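Local coordinates for mandelate racemase/muconate lactonizing enzyme family protein (Azoarcus sp., PDB 2QDE) that belongs to the mandelate racemase/muconate lactonizing enzyme family of the enolase superfamily and carries a barium ion in the metal site of its barrel domain, at residues A[181-185]-A[186-190]; A[200-203]-A[204-208]; A[208-211]-A[212-215]. All blocks are in the same frame, centred on the assembly; numbering follows the deposited sequence.

Contact 1: A[181-185]-A[186-190]; sequences EVRRA and VGDDV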
loop_
_atom_site.group_PDB
_atom_site.type_symbol
_atom_site.label_atom_id
_atom_site.label_comp_id
_atom_site.label_asym_id
_atom_site.label_seq_id
_atom_site.Cartn_x
_atom_site.Cartn_y
_atom_site.Cartn_z
ATOM N N GLU A 181 -19.733 -2.578 38.385
ATOM C CA GLU A 181 -20.763 -1.992 39.241
ATOM C C GLU A 181 -21.682 -1.012 38.507
ATOM O O GLU A 181 -22.910 -1.137 38.562
ATOM C CB GLU A 181 -20.107 -1.294 40.439
ATOM C CG GLU A 181 -21.029 -0.319 41.173
ATOM C CD GLU A 181 -22.155 -1.007 41.939
ATOM O OE1 GLU A 181 -22.361 -2.229 41.745
ATOM O OE2 GLU A 181 -22.839 -0.315 42.732
ATOM N N VAL A 182 -21.097 -0.034 37.822
ATOM C CA VAL A 182 -21.900 0.944 37.099
ATOM C C VAL A 182 -22.846 0.274 36.094
ATOM O O VAL A 182 -24.027 0.633 36.013
ATOM C CB VAL A 182 -21.007 1.962 36.362
ATOM C CG1 VAL A 182 -21.869 2.977 35.627
ATOM C CG2 VAL A 182 -20.099 2.667 37.360
ATOM N N ARG A 183 -22.337 -0.700 35.341
ATOM C CA ARG A 183 -23.150 -1.412 34.352
ATOM C C ARG A 183 -24.354 -2.110 34.978
ATOM O O ARG A 183 -25.457 -2.069 34.427
ATOM C CB ARG A 183 -22.307 -2.466 33.623
ATOM C CG ARG A 183 -23.090 -3.351 32.643
ATOM C CD ARG A 183 -22.941 -2.876 31.205
ATOM N NE ARG A 183 -23.936 -1.880 30.845
ATOM C CZ ARG A 183 -23.870 -1.091 29.775
ATOM N NH1 ARG A 183 -22.844 -1.166 28.933
ATOM N NH2 ARG A 183 -24.844 -0.224 29.545
ATOM N N ARG A 184 -24.132 -2.768 36.115
ATOM C CA ARG A 184 -25.199 -3.489 36.805
ATOM C C ARG A 184 -26.307 -2.538 37.229
ATOM O O ARG A 184 -27.488 -2.877 37.177
ATOM C CB ARG A 184 -24.655 -4.202 38.049
ATOM C CG ARG A 184 -25.726 -4.974 38.828
ATOM C CD ARG A 184 -25.321 -5.206 40.283
ATOM N NE ARG A 184 -25.083 -3.945 40.989
ATOM C CZ ARG A 184 -26.025 -3.054 41.299
ATOM N NH1 ARG A 184 -27.296 -3.274 40.977
ATOM N NH2 ARG A 184 -25.696 -1.926 41.923
ATOM N N ALA A 185 -25.912 -1.342 37.644
ATOM C CA ALA A 185 -26.853 -0.332 38.094
ATOM C C ALA A 185 -27.681 0.284 36.970
ATOM O O ALA A 185 -28.911 0.318 37.051
ATOM C CB ALA A 185 -26.106 0.766 38.851
ATOM N N VAL A 186 -27.020 0.759 35.918
ATOM C CA VAL A 186 -27.721 1.405 34.814
ATOM C C VAL A 186 -28.370 0.467 33.801
ATOM O O VAL A 186 -29.187 0.899 32.984
ATOM C CB VAL A 186 -26.777 2.375 34.064
ATOM C CG1 VAL A 186 -26.193 3.390 35.043
ATOM C CG2 VAL A 186 -25.660 1.595 33.377
ATOM N N GLY A 187 -28.013 -0.812 33.833
ATOM C CA GLY A 187 -28.611 -1.742 32.888
ATOM C C GLY A 187 -27.901 -1.799 31.545
ATOM O O GLY A 187 -27.035 -0.973 31.252
ATOM N N ASP A 188 -28.282 -2.770 30.716
ATOM C CA ASP A 188 -27.652 -2.957 29.413
ATOM C C ASP A 188 -28.062 -1.967 28.326
ATOM O O ASP A 188 -27.372 -1.861 27.306
ATOM C CB ASP A 188 -27.918 -4.370 28.873
ATOM C CG ASP A 188 -27.598 -5.467 29.875
ATOM O OD1 ASP A 188 -26.582 -5.367 30.598
ATOM O OD2 ASP A 188 -28.370 -6.456 29.915
ATOM N N ASP A 189 -29.167 -1.249 28.521
ATOM C CA ASP A 189 -29.640 -0.312 27.501
ATOM C C ASP A 189 -29.045 1.093 27.553
ATOM O O ASP A 189 -29.246 1.888 26.630
ATOM C CB ASP A 189 -31.171 -0.216 27.551
ATOM C CG ASP A 189 -31.837 -1.587 27.601
ATOM O OD1 ASP A 189 -31.190 -2.574 27.170
ATOM O OD2 ASP A 189 -33.006 -1.678 28.054
ATOM N N VAL A 190 -28.317 1.405 28.618
ATOM C CA VAL A 190 -27.705 2.724 28.758
ATOM C C VAL A 190 -26.371 2.824 28.017
ATOM O O VAL A 190 -25.566 1.892 28.054
ATOM C CB VAL A 190 -27.478 3.062 30.243
ATOM C CG1 VAL A 190 -26.556 4.266 30.380
ATOM C CG2 VAL A 190 -28.810 3.340 30.912
HETATM O O HOH W 1 -23.201 1.171 26.366
#
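Arg-183 reaches past the end of helix 172-186 and lays its guanidinium edge-on against two carbonyl oxygens of the loop that follows, Gly-187 O and Val-190 O. The side chain sets off away from the loop and turns back: its bends at chi2 (99°) and chi3 (-88°) bring the flat group round to the carbonyls of the loop. NE and NH2 then take hold of the same oxygen, side-on, at 3.3 Å from NE and 2.9 Å from NH2 to Gly-187 O. The NH2 bond lies in the plane of that carbonyl, while NE sits above it, well off a lone pair. NH2 also gives a bond of 2.7 Å to Val-190 O, in plane and on a lone pair. Asp-188 brings its carboxylate into the neighbourhood, with OD1 4.4 Å from Arg-183 NE but well out of the guanidinium plane; no N-H points at it, and any attraction would be electrostatic.

In the backbone, Val-186 N closes the last regular turn on Val-182 O at 3.0 Å, nearly straight, and Gly-187 N bonds to Arg-183 O at 2.9 Å as the chain leaves the helix with positive phi. Val-186 packs against Leu-157 of helix 146-159, and Val-182 against Leu-192 of strand 192-195. The guanidinium is thus bound by three backbone carbonyls, Gly-187 O, Val-190 O and, through NH1, Tyr-215 O, at a helix C-terminus, where the helix dipole would favour positive charge. Its three hydrogen bonds to the loop, two of them at 2.9 Å or less, would help to hold the turn toward strand 192-195.

Contact 2: A[200-203]-A[204-208]; sequences WTYD and QALTT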
loop_
_atom_site.group_PDB
_atom_site.type_symbol
_atom_site.label_atom_id
_atom_site.label_comp_id
_atom_site.label_asym_id
_atom_site.label_seq_id
_atom_site.Cartn_x
_atom_site.Cartn_y
_atom_site.Cartn_z
ATOM N N TRP A 200 -2.399 3.942 28.098
ATOM C CA TRP A 200 -1.987 2.551 27.917
ATOM C C TRP A 200 -0.923 2.204 26.877
ATOM O O TRP A 200 -0.813 2.845 25.834
ATOM C CB TRP A 200 -3.206 1.674 27.623
ATOM C CG TRP A 200 -4.158 1.526 28.770
ATOM C CD1 TRP A 200 -3.891 1.738 30.095
ATOM C CD2 TRP A 200 -5.528 1.118 28.694
ATOM N NE1 TRP A 200 -5.013 1.489 30.845
ATOM C CE2 TRP A 200 -6.035 1.107 30.011
ATOM C CE3 TRP A 200 -6.378 0.760 27.639
ATOM C CZ2 TRP A 200 -7.358 0.753 30.304
ATOM C CZ3 TRP A 200 -7.699 0.406 27.930
ATOM C CH2 TRP A 200 -8.174 0.407 29.253
ATOM N N THR A 201 -0.132 1.175 27.185
ATOM C CA THR A 201 0.860 0.678 26.240
ATOM C C THR A 201 -0.028 -0.292 25.451
ATOM O O THR A 201 -1.116 -0.649 25.916
ATOM C CB THR A 201 2.017 -0.107 26.933
ATOM O OG1 THR A 201 1.486 -1.242 27.627
ATOM C CG2 THR A 201 2.753 0.784 27.934
ATOM N N TYR A 202 0.407 -0.725 24.276
ATOM C CA TYR A 202 -0.429 -1.610 23.477
ATOM C C TYR A 202 -0.971 -2.857 24.187
ATOM O O TYR A 202 -2.168 -3.139 24.117
ATOM C CB TYR A 202 0.311 -2.027 22.212
ATOM C CG TYR A 202 -0.518 -2.922 21.338
ATOM C CD1 TYR A 202 -1.544 -2.405 20.545
ATOM C CD2 TYR A 202 -0.310 -4.300 21.339
ATOM C CE1 TYR A 202 -2.349 -3.252 19.767
ATOM C CE2 TYR A 202 -1.105 -5.150 20.579
ATOM C CZ TYR A 202 -2.116 -4.624 19.797
ATOM O OH TYR A 202 -2.886 -5.486 19.059
ATOM N N ASP A 203 -0.098 -3.604 24.859
ATOM C CA ASP A 203 -0.498 -4.823 25.568
ATOM C C ASP A 203 -1.542 -4.552 26.643
ATOM O O ASP A 203 -2.497 -5.321 26.793
ATOM C CB ASP A 203 0.728 -5.510 26.185
ATOM C CG ASP A 203 1.492 -4.603 27.128
ATOM O OD1 ASP A 203 1.784 -3.454 26.729
ATOM O OD2 ASP A 203 1.813 -5.041 28.260
ATOM N N GLN A 204 -1.361 -3.470 27.394
ATOM C CA GLN A 204 -2.320 -3.097 28.433
ATOM C C GLN A 204 -3.702 -2.917 27.808
ATOM O O GLN A 204 -4.698 -3.415 28.324
ATOM C CB GLN A 204 -1.930 -1.770 29.090
ATOM C CG GLN A 204 -0.960 -1.847 30.259
ATOM C CD GLN A 204 -0.737 -0.473 30.887
ATOM O OE1 GLN A 204 -0.374 0.481 30.196
ATOM N NE2 GLN A 204 -0.962 -0.366 32.198
ATOM N N ALA A 205 -3.750 -2.186 26.697
ATOM C CA ALA A 205 -5.009 -1.918 26.007
ATOM C C ALA A 205 -5.720 -3.201 25.593
ATOM O O ALA A 205 -6.896 -3.389 25.879
ATOM C CB ALA A 205 -4.762 -1.032 24.786
ATOM N N LEU A 206 -4.992 -4.088 24.926
ATOM C CA LEU A 206 -5.561 -5.343 24.470
ATOM C C LEU A 206 -6.182 -6.141 25.627
ATOM O O LEU A 206 -7.350 -6.534 25.574
ATOM C CB LEU A 206 -4.469 -6.161 23.768
ATOM C CG LEU A 206 -4.910 -7.304 22.859
ATOM C CD1 LEU A 206 -6.078 -6.852 21.994
ATOM C CD2 LEU A 206 -3.735 -7.742 21.992
ATOM N N THR A 207 -5.405 -6.352 26.685
ATOM C CA THR A 207 -5.875 -7.112 27.839
ATOM C C THR A 207 -7.084 -6.513 28.556
ATOM O O THR A 207 -8.058 -7.206 28.837
ATOM C CB THR A 207 -4.757 -7.282 28.879
ATOM O OG1 THR A 207 -3.630 -7.925 28.269
ATOM C CG2 THR A 207 -5.245 -8.137 30.047
ATOM N N THR A 208 -7.012 -5.223 28.853
ATOM C CA THR A 208 -8.094 -4.568 29.563
ATOM C C THR A 208 -9.362 -4.486 28.739
ATOM O O THR A 208 -10.441 -4.792 29.235
ATOM C CB THR A 208 -7.683 -3.162 30.009
ATOM O OG1 THR A 208 -6.480 -3.252 30.777
ATOM C CG2 THR A 208 -8.772 -2.531 30.872
#
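The backbone leaves the extended geometry of Trp-200 and Thr-201 and enters helix 202-212 with Thr-201 at the N-cap position, its O accepting from Ala-205 N at 3.1 Å. Trp-200, with CG beside its own backbone N (chi1 -68°), slides its indole along the first turns of the helix. CE3 lies 3.4 Å from Ala-205 CA, and CH2 is 3.4 Å from Thr-208 CG2. Thr-208 comes over one face toward the rim of the six-membered ring, its CB 4.1 Å from the centroid in an off-centre CH-pi contact. Gln-204 lies by the pyrrole end; its amide is turned 59° from the ring, and OE1 accepts from Thr-201 N at 3.1 Å, in the carbonyl plane and on a lone pair, with an N-H...O angle of 161°. The extended glutamine chain thus brings OE1 to the N-H just before the helix.

Tyr-202 and Leu-206 run side by side in the same direction, Leu-206 CD2 4.0 Å from Tyr-202 CE2. The tyrosine hydroxyl bonds to Asp-265 of the second subunit, while its ring makes a cation-pi contact with Arg-234 of the same chain. Leu-206 packs against Pro-242 of that second subunit, so this side of the helix start is an interface. The indole touches Pro-223 and Asp-175 of its own chain, although Trp-200 O makes a weak hydrogen bond to Asn-291 of the second subunit.

The indole lies about 12 Å from the bound barium ion. This is a helix N-terminus in a beta-alpha-beta unit, strand 192-195, helix 202-212, strand 220-221, of the TIM-barrel domain of the enolase superfamily.

Contact 3: A[208-211]-A[212-215]; sequences TIRA and LEKY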
loop_
_atom_site.group_PDB
_atom_site.type_symbol
_atom_site.label_atom_id
_atom_site.label_comp_id
_atom_site.label_asym_id
_atom_site.label_seq_id
_atom_site.Cartn_x
_atom_site.Cartn_y
_atom_site.Cartn_z
ATOM N N THR A 208 -7.012 -5.223 28.853
ATOM C CA THR A 208 -8.094 -4.568 29.563
ATOM C C THR A 208 -9.362 -4.486 28.739
ATOM O O THR A 208 -10.441 -4.792 29.235
ATOM C CB THR A 208 -7.683 -3.162 30.009
ATOM O OG1 THR A 208 -6.480 -3.252 30.777
ATOM C CG2 THR A 208 -8.772 -2.531 30.872
ATOM N N ILE A 209 -9.237 -4.081 27.479
ATOM C CA ILE A 209 -10.413 -3.974 26.628
ATOM C C ILE A 209 -11.099 -5.327 26.506
ATOM O O ILE A 209 -12.322 -5.417 26.580
ATOM C CB ILE A 209 -10.047 -3.433 25.232
ATOM C CG1 ILE A 209 -9.491 -2.012 25.373
ATOM C CG2 ILE A 209 -11.275 -3.428 24.333
ATOM C CD1 ILE A 209 -9.006 -1.401 24.090
ATOM N N ARG A 210 -10.315 -6.383 26.327
ATOM C CA ARG A 210 -10.895 -7.717 26.219
ATOM C C ARG A 210 -11.549 -8.106 27.538
ATOM O O ARG A 210 -12.599 -8.752 27.557
ATOM C CB ARG A 210 -9.824 -8.737 25.815
ATOM C CG ARG A 210 -9.409 -8.588 24.347
ATOM C CD ARG A 210 -8.413 -9.645 23.901
ATOM N NE ARG A 210 -8.289 -9.647 22.444
ATOM C CZ ARG A 210 -7.478 -10.446 21.762
ATOM N NH1 ARG A 210 -6.710 -11.317 22.399
ATOM N NH2 ARG A 210 -7.434 -10.373 20.439
ATOM N N ALA A 211 -10.944 -7.680 28.643
ATOM C CA ALA A 211 -11.482 -7.979 29.960
ATOM C C ALA A 211 -12.795 -7.232 30.188
ATOM O O ALA A 211 -13.600 -7.622 31.028
ATOM C CB ALA A 211 -10.470 -7.595 31.035
ATOM N N LEU A 212 -13.012 -6.165 29.428
ATOM C CA LEU A 212 -14.219 -5.362 29.575
ATOM C C LEU A 212 -15.312 -5.649 28.547
ATOM O O LEU A 212 -16.422 -5.133 28.668
ATOM C CB LEU A 212 -13.868 -3.873 29.511
ATOM C CG LEU A 212 -12.933 -3.322 30.597
ATOM C CD1 LEU A 212 -12.674 -1.840 30.348
ATOM C CD2 LEU A 212 -13.567 -3.531 31.970
ATOM N N GLU A 213 -15.009 -6.465 27.542
ATOM C CA GLU A 213 -15.990 -6.761 26.504
ATOM C C GLU A 213 -17.323 -7.303 27.015
ATOM O O GLU A 213 -18.363 -7.033 26.421
ATOM C CB GLU A 213 -15.389 -7.715 25.454
ATOM C CG GLU A 213 -14.198 -7.092 24.708
ATOM C CD GLU A 213 -13.637 -7.958 23.587
ATOM O OE1 GLU A 213 -13.518 -9.189 23.779
ATOM O OE2 GLU A 213 -13.298 -7.399 22.514
ATOM N N LYS A 214 -17.310 -8.040 28.120
ATOM C CA LYS A 214 -18.554 -8.593 28.650
ATOM C C LYS A 214 -19.506 -7.510 29.176
ATOM O O LYS A 214 -20.699 -7.776 29.401
ATOM C CB LYS A 214 -18.258 -9.612 29.758
ATOM C CG LYS A 214 -17.757 -9.021 31.065
ATOM C CD LYS A 214 -17.420 -10.136 32.049
ATOM C CE LYS A 214 -16.229 -10.947 31.549
ATOM N NZ LYS A 214 -16.090 -12.278 32.225
ATOM N N TYR A 215 -18.991 -6.293 29.355
ATOM C CA TYR A 215 -19.814 -5.196 29.852
ATOM C C TYR A 215 -20.437 -4.353 28.742
ATOM O O TYR A 215 -21.178 -3.410 29.011
ATOM C CB TYR A 215 -18.992 -4.320 30.800
ATOM C CG TYR A 215 -18.469 -5.103 31.978
ATOM C CD1 TYR A 215 -19.347 -5.694 32.885
ATOM C CD2 TYR A 215 -17.102 -5.303 32.158
ATOM C CE1 TYR A 215 -18.884 -6.470 33.942
ATOM C CE2 TYR A 215 -16.622 -6.080 33.218
ATOM C CZ TYR A 215 -17.522 -6.659 34.102
ATOM O OH TYR A 215 -17.061 -7.434 35.143
HETATM O O HOH W 2 -14.925 -9.746 29.013
#
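Leu-212 and Glu-213 both turn CG beside the backbone N (chi1 -62° and -63°), which lays each side chain back along the last turn of helix 202-212. Leu-212 is the buried one. Its CG rests 3.2 Å from Thr-208 O, and its CD1 meets Thr-208 CG2 at 4.0 Å, the two side chains side by side and pointing the same way. Leu-217, further along the loop, touches the leucine too.

Glu-213 lies alongside Arg-210, again pointing the same way, with CG close against Ile-209 O at 3.1 Å. Guanidinium and carboxylate planes are 38° apart, yet the charged groups do not meet: Arg-210 NE and Glu-213 OE1 are 5.4 Å apart. Arg-210 is extended and spends its terminal nitrogens farther out, NH1 on Ala-240 O of the second subunit and NH2 on Lys-238 O of its own chain. Glu-213 OE2 makes a weak bond to Ala-240 N of the same chain.

Around Leu-212 the backbone bonding is irregular. Leu-212 N bonds to Ile-209 O at 3.0 Å, the donor standing far above the carbonyl plane, and has a weak bond to Thr-208 O; Glu-213 N makes another weak one to Arg-210 O. A water donates to Arg-210 O at 2.9 Å and accepts from Lys-214 N at 3.1 Å, bridging the helix end to the loop. Lys-214 CG stands over the centre of the Tyr-215 ring, and the tyrosine packs on Ile-176, Val-179 and Ala-180 of helix 172-186.

Backbone bonds that are weak or set far out of the carbonyl plane, and a bridging water, thus accompany the helix end, while its arginine and glutamate, near enough for some electrostatic attraction, have separate backbone partners, the glutamate's a weak one.

Overall arrangement
All three contacts lie on the outer helical layer of the barrel domain, in series along the chain. Contact 2 is the buried one, and contacts 1 and 3 are partly buried. Contacts 2 and 3 share Thr-208 and are the two ends of helix 202-212: an N-terminus lined by an indole and a glutamine amide, and a C-terminus with weak backbone bonds and a bridging water. Contact 1 is the C-terminus of the preceding helix, 172-186, held by a guanidinium. It meets contact 3 at Arg-183 NH1 and Tyr-215 O, 2.8 Å apart; contact 2 is about 13 Å from contact 1 at the nearest atoms, but touches contact 3. The second subunit reaches contacts 2 and 3, but not contact 1.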